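Local structure of putative oxidoreductase yhhX (Escherichia coli K-12, 3F4L) at residues R198-K203 and S226-I231; V177-Q182 and D208-Q213; D128-T133 and Y233-V238. The protein probably works as a nucleotide-dependent oxidoreductase of the Gfo/Idh/MocA family, possibly as an NADP-linked scyllo-inositol dehydrogenase. All coordinates share one frame; numbering follows the deposited sequence.

Interaction 1: residues R198-K203 and S226-I231; sequences RSLRNK and SHLVKI
The guanidinium of Arg-201 lies flat on one face of the imidazole of His-227, a guanidinium-imidazole stack between two loops that leave the large mixed sheet of the C-terminal alpha/beta domain. The group centres are 4.0 Å apart and the planes open by 27°, so the overlap is not strictly parallel. His-227 CG sits over the middle of the guanidinium, whereas Arg-201 NH2 stands above the ring nearer its rim; the closest approach is from Arg-201 NH1 to His-227 CD2, 3.5 Å. A bend at chi3 (-59°) of an otherwise extended arginine chain turns the planar end onto the ring. Next to the stack the contact becomes apolar: Leu-228 CD2 lies 4.1 Å from Arg-201 CG, and Leu-228 CD1 lies 4.0 Å from Leu-200 CB.

Polar partners outside the two segments hold both flat groups. Arg-201 NE forms a salt bridge with Asp-208 OD2 and NH1 a hydrogen bond with the carbonyl of Arg-157, while His-227 ND1 bonds to the carbonyl of Asp-208. One aspartate thus positions both halves of the stack, and its negative charge probably steadies the arginine. Each loop also has an internal brace. Ser-226 OG accepts from Leu-228 N (3.1 Å) in an ST turn, and Lys-203 NZ, which also forms a salt bridge with Asp-218 of the second subunit, reaches Ser-199 O at 2.8 Å, in the carbonyl plane.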
loop_
_atom_site.group_PDB
_atom_site.type_symbol
_atom_site.label_atom_id
_atom_site.label_comp_id
_atom_site.label_asym_id
_atom_site.label_seq_id
_atom_site.Cartn_x
_atom_site.Cartn_y
_atom_site.Cartn_z
ATOM N N ARG A 198 -5.933 10.825 7.537
ATOM C CA ARG A 198 -5.281 12.118 7.691
ATOM C C ARG A 198 -5.893 13.265 6.880
ATOM O O ARG A 198 -6.556 13.053 5.863
ATOM C CB ARG A 198 -3.796 11.989 7.332
ATOM C CG ARG A 198 -3.228 10.614 7.612
ATOM C CD ARG A 198 -1.720 10.620 7.855
ATOM N NE ARG A 198 -0.897 10.979 6.700
ATOM C CZ ARG A 198 -0.832 10.295 5.560
ATOM N NH1 ARG A 198 -1.558 9.200 5.387
ATOM N NH2 ARG A 198 -0.006 10.691 4.598
ATOM N N SER A 199 -5.654 14.484 7.359
ATOM C CA SER A 199 -6.120 15.708 6.713
ATOM C C SER A 199 -4.834 16.423 6.297
ATOM O O SER A 199 -4.164 17.042 7.125
ATOM C CB SER A 199 -6.912 16.558 7.710
ATOM O OG SER A 199 -7.359 17.750 7.095
ATOM N N LEU A 200 -4.490 16.324 5.017
ATOM C CA LEU A 200 -3.249 16.896 4.498
ATOM C C LEU A 200 -3.287 18.270 3.837
ATOM O O LEU A 200 -2.406 19.091 4.065
ATOM C CB LEU A 200 -2.629 15.916 3.498
ATOM C CG LEU A 200 -2.208 14.537 4.009
ATOM C CD1 LEU A 200 -1.784 13.676 2.821
ATOM C CD2 LEU A 200 -1.072 14.671 5.004
ATOM N N ARG A 201 -4.279 18.505 2.986
ATOM C CA ARG A 201 -4.373 19.769 2.269
ATOM C C ARG A 201 -4.663 20.986 3.138
ATOM O O ARG A 201 -4.029 22.033 2.980
ATOM C CB ARG A 201 -5.431 19.661 1.176
ATOM C CG ARG A 201 -5.084 18.668 0.083
ATOM C CD ARG A 201 -6.205 18.589 -0.927
ATOM N NE ARG A 201 -7.454 18.192 -0.292
ATOM C CZ ARG A 201 -8.633 18.170 -0.907
ATOM N NH1 ARG A 201 -8.731 18.525 -2.179
ATOM N NH2 ARG A 201 -9.716 17.781 -0.245
ATOM N N ASN A 202 -5.628 20.859 4.037
ATOM C CA ASN A 202 -5.988 21.962 4.922
ATOM C C ASN A 202 -6.307 21.396 6.291
ATOM O O ASN A 202 -7.351 20.768 6.475
ATOM C CB ASN A 202 -7.209 22.710 4.389
ATOM C CG ASN A 202 -7.487 23.981 5.163
ATOM O OD1 ASN A 202 -7.232 24.047 6.366
ATOM N ND2 ASN A 202 -8.025 24.995 4.483
ATOM N N LYS A 203 -5.416 21.624 7.248
ATOM C CA LYS A 203 -5.599 21.097 8.598
ATOM C C LYS A 203 -6.894 21.509 9.292
ATOM O O LYS A 203 -7.246 20.955 10.331
ATOM C CB LYS A 203 -4.399 21.465 9.477
ATOM C CG LYS A 203 -3.193 20.551 9.292
ATOM C CD LYS A 203 -3.555 19.111 9.615
ATOM C CE LYS A 203 -2.356 18.180 9.519
ATOM N NZ LYS A 203 -1.770 18.108 8.149
ATOM N N SER A 226 -6.494 9.555 -1.774
ATOM C CA SER A 226 -5.740 10.739 -1.414
ATOM C C SER A 226 -6.061 11.760 -2.481
ATOM O O SER A 226 -6.368 11.388 -3.613
ATOM C CB SER A 226 -4.239 10.439 -1.422
ATOM O OG SER A 226 -3.481 11.625 -1.266
ATOM N N HIS A 227 -6.027 13.040 -2.120
ATOM C CA HIS A 227 -6.279 14.094 -3.098
ATOM C C HIS A 227 -4.937 14.650 -3.558
ATOM O O HIS A 227 -4.877 15.720 -4.163
ATOM C CB HIS A 227 -7.118 15.226 -2.486
ATOM C CG HIS A 227 -8.548 14.852 -2.234
ATOM N ND1 HIS A 227 -8.921 13.928 -1.280
ATOM C CD2 HIS A 227 -9.693 15.271 -2.821
ATOM C CE1 HIS A 227 -10.235 13.796 -1.291
ATOM N NE2 HIS A 227 -10.728 14.600 -2.216
ATOM N N LEU A 228 -3.857 13.922 -3.268
ATOM C CA LEU A 228 -2.523 14.378 -3.654
ATOM C C LEU A 228 -1.728 13.298 -4.385
ATOM O O LEU A 228 -0.671 12.878 -3.930
ATOM C CB LEU A 228 -1.763 14.844 -2.408
ATOM C CG LEU A 228 -2.369 16.056 -1.691
ATOM C CD1 LEU A 228 -1.646 16.283 -0.372
ATOM C CD2 LEU A 228 -2.264 17.293 -2.599
ATOM N N VAL A 229 -2.252 12.865 -5.526
ATOM C CA VAL A 229 -1.615 11.830 -6.330
ATOM C C VAL A 229 -1.512 12.331 -7.769
ATOM O O VAL A 229 -2.460 12.239 -8.542
ATOM C CB VAL A 229 -2.438 10.510 -6.271
ATOM C CG1 VAL A 229 -1.861 9.458 -7.218
ATOM C CG2 VAL A 229 -2.452 9.988 -4.849
ATOM N N LYS A 230 -0.352 12.873 -8.113
ATOM C CA LYS A 230 -0.127 13.402 -9.451
ATOM C C LYS A 230 -0.019 12.283 -10.476
ATOM O O LYS A 230 -0.520 12.403 -11.587
ATOM C CB LYS A 230 1.130 14.269 -9.463
ATOM C CG LYS A 230 1.293 15.091 -10.732
ATOM C CD LYS A 230 0.113 16.051 -10.933
ATOM C CE LYS A 230 0.358 16.973 -12.127
ATOM N NZ LYS A 230 -0.720 17.977 -12.331
ATOM N N ILE A 231 0.643 11.192 -10.111
ATOM C CA ILE A 231 0.763 10.052 -11.018
ATOM C C ILE A 231 -0.045 8.911 -10.402
ATOM O O ILE A 231 0.350 8.347 -9.380
ATOM C CB ILE A 231 2.220 9.589 -11.182
ATOM C CG1 ILE A 231 3.056 10.689 -11.847
ATOM C CG2 ILE A 231 2.251 8.324 -12.035
ATOM C CD1 ILE A 231 4.544 10.374 -11.888
#

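Interaction 2: residues V177-Q182 and D208-Q213; sequences VHTMDQ and DTFEAQ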
loop_
_atom_site.group_PDB
_atom_site.type_symbol
_atom_site.label_atom_id
_atom_site.label_comp_id
_atom_site.label_asym_id
_atom_site.label_seq_id
_atom_site.Cartn_x
_atom_site.Cartn_y
_atom_site.Cartn_z
ATOM N N VAL A 177 -17.002 4.614 1.797
ATOM C CA VAL A 177 -18.245 3.852 1.851
ATOM C C VAL A 177 -18.400 2.985 0.599
ATOM O O VAL A 177 -18.863 1.846 0.682
ATOM C CB VAL A 177 -19.490 4.788 2.027
ATOM C CG1 VAL A 177 -19.744 5.614 0.759
ATOM C CG2 VAL A 177 -20.724 3.952 2.373
ATOM N N HIS A 178 -17.983 3.514 -0.552
ATOM C CA HIS A 178 -18.075 2.789 -1.823
ATOM C C HIS A 178 -16.957 1.774 -2.050
ATOM O O HIS A 178 -17.204 0.639 -2.440
ATOM C CB HIS A 178 -18.051 3.768 -2.986
ATOM C CG HIS A 178 -19.299 4.571 -3.120
ATOM N ND1 HIS A 178 -19.288 5.942 -3.256
ATOM C CD2 HIS A 178 -20.598 4.196 -3.188
ATOM C CE1 HIS A 178 -20.527 6.377 -3.406
ATOM N NE2 HIS A 178 -21.340 5.337 -3.368
ATOM N N THR A 179 -15.721 2.197 -1.838
ATOM C CA THR A 179 -14.610 1.300 -2.048
ATOM C C THR A 179 -14.599 0.152 -1.045
ATOM O O THR A 179 -14.295 -0.978 -1.415
ATOM C CB THR A 179 -13.284 2.082 -2.049
ATOM O OG1 THR A 179 -13.182 2.878 -0.863
ATOM C CG2 THR A 179 -13.233 2.997 -3.267
HETATM N N MSE A 180 -14.959 0.416 0.210
HETATM C CA MSE A 180 -14.988 -0.666 1.197
HETATM C C MSE A 180 -16.149 -1.612 0.912
HETATM O O MSE A 180 -16.047 -2.811 1.150
HETATM C CB MSE A 180 -15.100 -0.123 2.630
HETATM C CG MSE A 180 -13.833 0.551 3.151
HETATM SE SE MSE A 180 -13.729 0.424 5.096
HETATM C CE MSE A 180 -15.296 1.470 5.525
ATOM N N ASP A 181 -17.256 -1.070 0.413
ATOM C CA ASP A 181 -18.415 -1.894 0.070
ATOM C C ASP A 181 -18.030 -2.933 -0.989
ATOM O O ASP A 181 -18.468 -4.083 -0.930
ATOM C CB ASP A 181 -19.554 -1.035 -0.473
ATOM C CG ASP A 181 -20.695 -1.869 -1.015
ATOM O OD1 ASP A 181 -21.473 -2.427 -0.202
ATOM O OD2 ASP A 181 -20.804 -1.981 -2.254
ATOM N N GLN A 182 -17.209 -2.530 -1.956
ATOM C CA GLN A 182 -16.779 -3.462 -3.001
ATOM C C GLN A 182 -15.995 -4.618 -2.375
ATOM O O GLN A 182 -16.202 -5.778 -2.723
ATOM C CB GLN A 182 -15.888 -2.749 -4.021
ATOM C CG GLN A 182 -16.600 -1.687 -4.835
ATOM C CD GLN A 182 -15.678 -0.986 -5.819
ATOM O OE1 GLN A 182 -14.546 -0.653 -5.484
ATOM N NE2 GLN A 182 -16.175 -0.734 -7.036
ATOM N N ASP A 208 -8.969 13.971 4.241
ATOM C CA ASP A 208 -9.019 13.944 2.779
ATOM C C ASP A 208 -8.086 12.856 2.274
ATOM O O ASP A 208 -7.830 12.738 1.076
ATOM C CB ASP A 208 -8.576 15.290 2.191
ATOM C CG ASP A 208 -7.148 15.656 2.568
ATOM O OD1 ASP A 208 -6.428 14.813 3.150
ATOM O OD2 ASP A 208 -6.743 16.799 2.272
ATOM N N THR A 209 -7.588 12.059 3.207
ATOM C CA THR A 209 -6.648 10.994 2.903
ATOM C C THR A 209 -6.912 9.818 3.835
ATOM O O THR A 209 -7.066 10.010 5.041
ATOM C CB THR A 209 -5.212 11.477 3.155
ATOM O OG1 THR A 209 -5.020 12.736 2.500
ATOM C CG2 THR A 209 -4.195 10.459 2.644
ATOM N N PHE A 210 -6.976 8.612 3.285
ATOM C CA PHE A 210 -7.194 7.450 4.121
ATOM C C PHE A 210 -6.745 6.158 3.479
ATOM O O PHE A 210 -6.631 6.054 2.259
ATOM C CB PHE A 210 -8.673 7.322 4.522
ATOM C CG PHE A 210 -9.585 6.883 3.407
ATOM C CD1 PHE A 210 -10.330 7.811 2.689
ATOM C CD2 PHE A 210 -9.706 5.538 3.080
ATOM C CE1 PHE A 210 -11.179 7.406 1.664
ATOM C CE2 PHE A 210 -10.554 5.123 2.052
ATOM C CZ PHE A 210 -11.291 6.054 1.345
ATOM N N GLU A 211 -6.471 5.181 4.332
ATOM C CA GLU A 211 -6.099 3.848 3.898
ATOM C C GLU A 211 -6.657 2.907 4.951
ATOM O O GLU A 211 -6.301 2.992 6.125
ATOM C CB GLU A 211 -4.583 3.662 3.811
ATOM C CG GLU A 211 -4.216 2.258 3.315
ATOM C CD GLU A 211 -2.721 2.017 3.205
ATOM O OE1 GLU A 211 -1.982 2.956 2.830
ATOM O OE2 GLU A 211 -2.287 0.872 3.475
ATOM N N ALA A 212 -7.567 2.039 4.533
ATOM C CA ALA A 212 -8.156 1.073 5.437
ATOM C C ALA A 212 -7.682 -0.288 4.970
ATOM O O ALA A 212 -7.687 -0.580 3.776
ATOM C CB ALA A 212 -9.675 1.151 5.391
ATOM N N GLN A 213 -7.249 -1.107 5.917
ATOM C CA GLN A 213 -6.769 -2.444 5.610
ATOM C C GLN A 213 -7.681 -3.437 6.299
ATOM O O GLN A 213 -7.782 -3.455 7.528
ATOM C CB GLN A 213 -5.333 -2.612 6.099
ATOM C CG GLN A 213 -4.379 -1.606 5.467
ATOM C CD GLN A 213 -2.920 -1.887 5.765
ATOM O OE1 GLN A 213 -2.034 -1.238 5.207
ATOM N NE2 GLN A 213 -2.659 -2.850 6.643
#
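Met-180, a selenomethionine here, and Ala-212 meet where helix 171-187 packs on strand 209-216, a helix-on-sheet contact inside the C-terminal alpha/beta domain. The selenium approaches the alanine methyl group, SE to CB 4.1 Å, and the nearest CA atoms of the two segments, those of these same residues, are 8.2 Å apart. Extended through chi2 (-153°), the Met-180 chain carries SE across to the strand; the turn at chi3 then sets the terminal methyl at an angle to that reach. The same side chain touches Asn-325, Ile-328 and Leu-329, which places it between the sheet and helix 319-331.

Two residues back along the strand, Phe-210 likewise directs its CB toward the helix. Its ring presents its edge to Thr-179, whose OG1 lies near the ring plane, and meets the ring of Phe-172 with planes at about 55°. The Thr-179 hydroxyl makes weak hydrogen bonds to the carbonyls of Leu-175 and Gly-176, one turn back in its own helix.

At the strand's start, a classic beta bulge places Asp-208 and Thr-209 together opposite Arg-198 of the adjacent strand. Thr-209 OG1 donates to Asp-208 OD1 at 2.6 Å, approaching from 42° above the carboxylate plane.

Interaction 3: residues D128-T133 and Y233-V238; sequences DSCFLT and YPKFIV
Cys-130, in the first turn of helix 129-140, meets both Lys-235 and Phe-236 of segment 233-238. Asp-128 stands at the N-cap position of the helix, but its carboxylate makes no capping bond and turns instead to Arg-125 and Tyr-298. Ser-129 follows, its carbonyl O accepting from Thr-133 N and, on the opposite face of the carbonyl plane, from Thr-133 OG1 (2.8 Å). With chi1 at 41°, Cys-130 SG lies between its backbone N and carbonyl carbon. This sets it beside the edge of the Phe-236 ring, 5.3 Å from the centroid and 85° off the normal, a sulfur-aromatic contact. Cys-130 CB lies in the plane of that ring, 3.8 Å from CE1, and also packs on Lys-235 CG at 3.9 Å. Phe-131 N comes within 3.4 Å of Phe-236 CE1, and Phe-131 CB lies 3.9 Å from CZ, which sits at the edge of the Phe-131 ring.

Lys-235 bends back so that NZ stands over one face of the Phe-236 ring, hydrogen-bonded to the carbonyl of His-152. Gln-182 of helix 171-187 touches both Phe-131 and Phe-236, so helix 129-140 packs on the mixed sheet beside helix 171-187, with strands 146-152 and 243-247 flanking strand 236-240.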
loop_
_atom_site.group_PDB
_atom_site.type_symbol
_atom_site.label_atom_id
_atom_site.label_comp_id
_atom_site.label_asym_id
_atom_site.label_seq_id
_atom_site.Cartn_x
_atom_site.Cartn_y
_atom_site.Cartn_z
ATOM N N ASP A 128 -19.233 -1.081 -11.321
ATOM C CA ASP A 128 -18.195 -0.294 -11.992
ATOM C C ASP A 128 -17.427 -1.309 -12.837
ATOM O O ASP A 128 -17.145 -2.418 -12.367
ATOM C CB ASP A 128 -17.229 0.339 -10.983
ATOM C CG ASP A 128 -17.568 1.785 -10.676
ATOM O OD1 ASP A 128 -18.367 2.399 -11.433
ATOM O OD2 ASP A 128 -17.017 2.319 -9.688
ATOM N N SER A 129 -17.088 -0.943 -14.073
ATOM C CA SER A 129 -16.374 -1.858 -14.961
ATOM C C SER A 129 -15.027 -2.317 -14.409
ATOM O O SER A 129 -14.670 -3.478 -14.552
ATOM C CB SER A 129 -16.162 -1.224 -16.343
ATOM O OG SER A 129 -15.422 -0.036 -16.234
ATOM N N CYS A 130 -14.279 -1.403 -13.803
ATOM C CA CYS A 130 -12.977 -1.735 -13.224
ATOM C C CYS A 130 -13.135 -2.823 -12.155
ATOM O O CYS A 130 -12.443 -3.848 -12.168
ATOM C CB CYS A 130 -12.345 -0.477 -12.615
ATOM S SG CYS A 130 -13.502 0.598 -11.705
ATOM N N PHE A 131 -14.058 -2.587 -11.230
ATOM C CA PHE A 131 -14.338 -3.535 -10.167
ATOM C C PHE A 131 -14.795 -4.888 -10.720
ATOM O O PHE A 131 -14.282 -5.943 -10.317
ATOM C CB PHE A 131 -15.416 -2.966 -9.238
ATOM C CG PHE A 131 -15.905 -3.946 -8.225
ATOM C CD1 PHE A 131 -15.059 -4.414 -7.227
ATOM C CD2 PHE A 131 -17.205 -4.439 -8.291
ATOM C CE1 PHE A 131 -15.507 -5.367 -6.307
ATOM C CE2 PHE A 131 -17.660 -5.396 -7.374
ATOM C CZ PHE A 131 -16.810 -5.856 -6.386
ATOM N N LEU A 132 -15.751 -4.869 -11.645
ATOM C CA LEU A 132 -16.248 -6.123 -12.209
ATOM C C LEU A 132 -15.155 -6.937 -12.896
ATOM O O LEU A 132 -15.198 -8.169 -12.883
ATOM C CB LEU A 132 -17.392 -5.869 -13.192
ATOM C CG LEU A 132 -18.708 -5.316 -12.631
ATOM C CD1 LEU A 132 -19.657 -5.040 -13.783
ATOM C CD2 LEU A 132 -19.329 -6.296 -11.643
ATOM N N THR A 133 -14.182 -6.259 -13.499
ATOM C CA THR A 133 -13.093 -6.968 -14.159
ATOM C C THR A 133 -12.235 -7.647 -13.086
ATOM O O THR A 133 -11.835 -8.788 -13.238
ATOM C CB THR A 133 -12.192 -6.013 -15.001
ATOM O OG1 THR A 133 -13.003 -5.236 -15.895
ATOM C CG2 THR A 133 -11.202 -6.825 -15.839
ATOM N N TYR A 233 -2.072 5.449 -9.357
ATOM C CA TYR A 233 -1.726 4.066 -9.067
ATOM C C TYR A 233 -2.692 3.269 -9.944
ATOM O O TYR A 233 -3.571 3.833 -10.598
ATOM C CB TYR A 233 -2.078 3.676 -7.617
ATOM C CG TYR A 233 -1.312 4.343 -6.497
ATOM C CD1 TYR A 233 -1.627 5.636 -6.068
ATOM C CD2 TYR A 233 -0.299 3.653 -5.827
ATOM C CE1 TYR A 233 -0.953 6.219 -4.992
ATOM C CE2 TYR A 233 0.379 4.225 -4.759
ATOM C CZ TYR A 233 0.048 5.503 -4.343
ATOM O OH TYR A 233 0.719 6.044 -3.266
ATOM N N PRO A 234 -2.515 1.944 -9.996
ATOM C CA PRO A 234 -3.462 1.174 -10.804
ATOM C C PRO A 234 -4.770 1.313 -10.008
ATOM O O PRO A 234 -4.717 1.577 -8.798
ATOM C CB PRO A 234 -2.907 -0.243 -10.720
ATOM C CG PRO A 234 -1.432 -0.019 -10.639
ATOM C CD PRO A 234 -1.300 1.161 -9.696
ATOM N N LYS A 235 -5.922 1.145 -10.659
ATOM C CA LYS A 235 -7.212 1.234 -9.970
ATOM C C LYS A 235 -7.376 0.029 -9.020
ATOM O O LYS A 235 -7.881 0.163 -7.904
ATOM C CB LYS A 235 -8.358 1.250 -10.988
ATOM C CG LYS A 235 -9.746 1.285 -10.350
ATOM C CD LYS A 235 -10.042 2.634 -9.698
ATOM C CE LYS A 235 -11.217 2.537 -8.715
ATOM N NZ LYS A 235 -10.858 1.663 -7.554
ATOM N N PHE A 236 -6.965 -1.147 -9.486
ATOM C CA PHE A 236 -7.021 -2.363 -8.669
ATOM C C PHE A 236 -5.774 -3.199 -8.885
ATOM O O PHE A 236 -5.226 -3.261 -9.998
ATOM C CB PHE A 236 -8.218 -3.261 -9.019
ATOM C CG PHE A 236 -9.545 -2.736 -8.558
ATOM C CD1 PHE A 236 -10.399 -2.087 -9.450
ATOM C CD2 PHE A 236 -9.941 -2.885 -7.233
ATOM C CE1 PHE A 236 -11.632 -1.590 -9.025
ATOM C CE2 PHE A 236 -11.173 -2.395 -6.798
ATOM C CZ PHE A 236 -12.019 -1.747 -7.694
ATOM N N ILE A 237 -5.347 -3.855 -7.814
ATOM C CA ILE A 237 -4.199 -4.749 -7.850
ATOM C C ILE A 237 -4.664 -5.969 -7.067
ATOM O O ILE A 237 -5.243 -5.823 -5.994
ATOM C CB ILE A 237 -2.971 -4.169 -7.120
ATOM C CG1 ILE A 237 -2.468 -2.914 -7.830
ATOM C CG2 ILE A 237 -1.855 -5.218 -7.081
ATOM C CD1 ILE A 237 -1.270 -2.294 -7.150
ATOM N N VAL A 238 -4.442 -7.160 -7.609
ATOM C CA VAL A 238 -4.824 -8.394 -6.919
ATOM C C VAL A 238 -3.661 -9.368 -7.065
ATOM O O VAL A 238 -3.179 -9.601 -8.175
ATOM C CB VAL A 238 -6.072 -9.061 -7.544
ATOM C CG1 VAL A 238 -6.412 -10.342 -6.771
ATOM C CG2 VAL A 238 -7.249 -8.108 -7.527
#

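In the fold
All three contacts lie on or beside the nine-stranded mixed sheet of the C-terminal alpha/beta domain. In chain order, 128-133 comes first and 233-238 last, so interaction 3 spans the other two, whose segments alternate between them. The centres of interactions 1 and 2 are about 15 Å apart, those of 2 and 3 about 14 Å, and those of 1 and 3 about 22 Å. Asp-208 joins interaction 2 to interaction 1 through His-227 ND1, and Gln-182 of helix 171-187 packs on Phe-131 and Phe-236 of interaction 3. Interactions 2 and 3 pack helices on the sheet; interaction 1 joins two loops that follow strands 192-198 and 219-225. All three reach the second subunit.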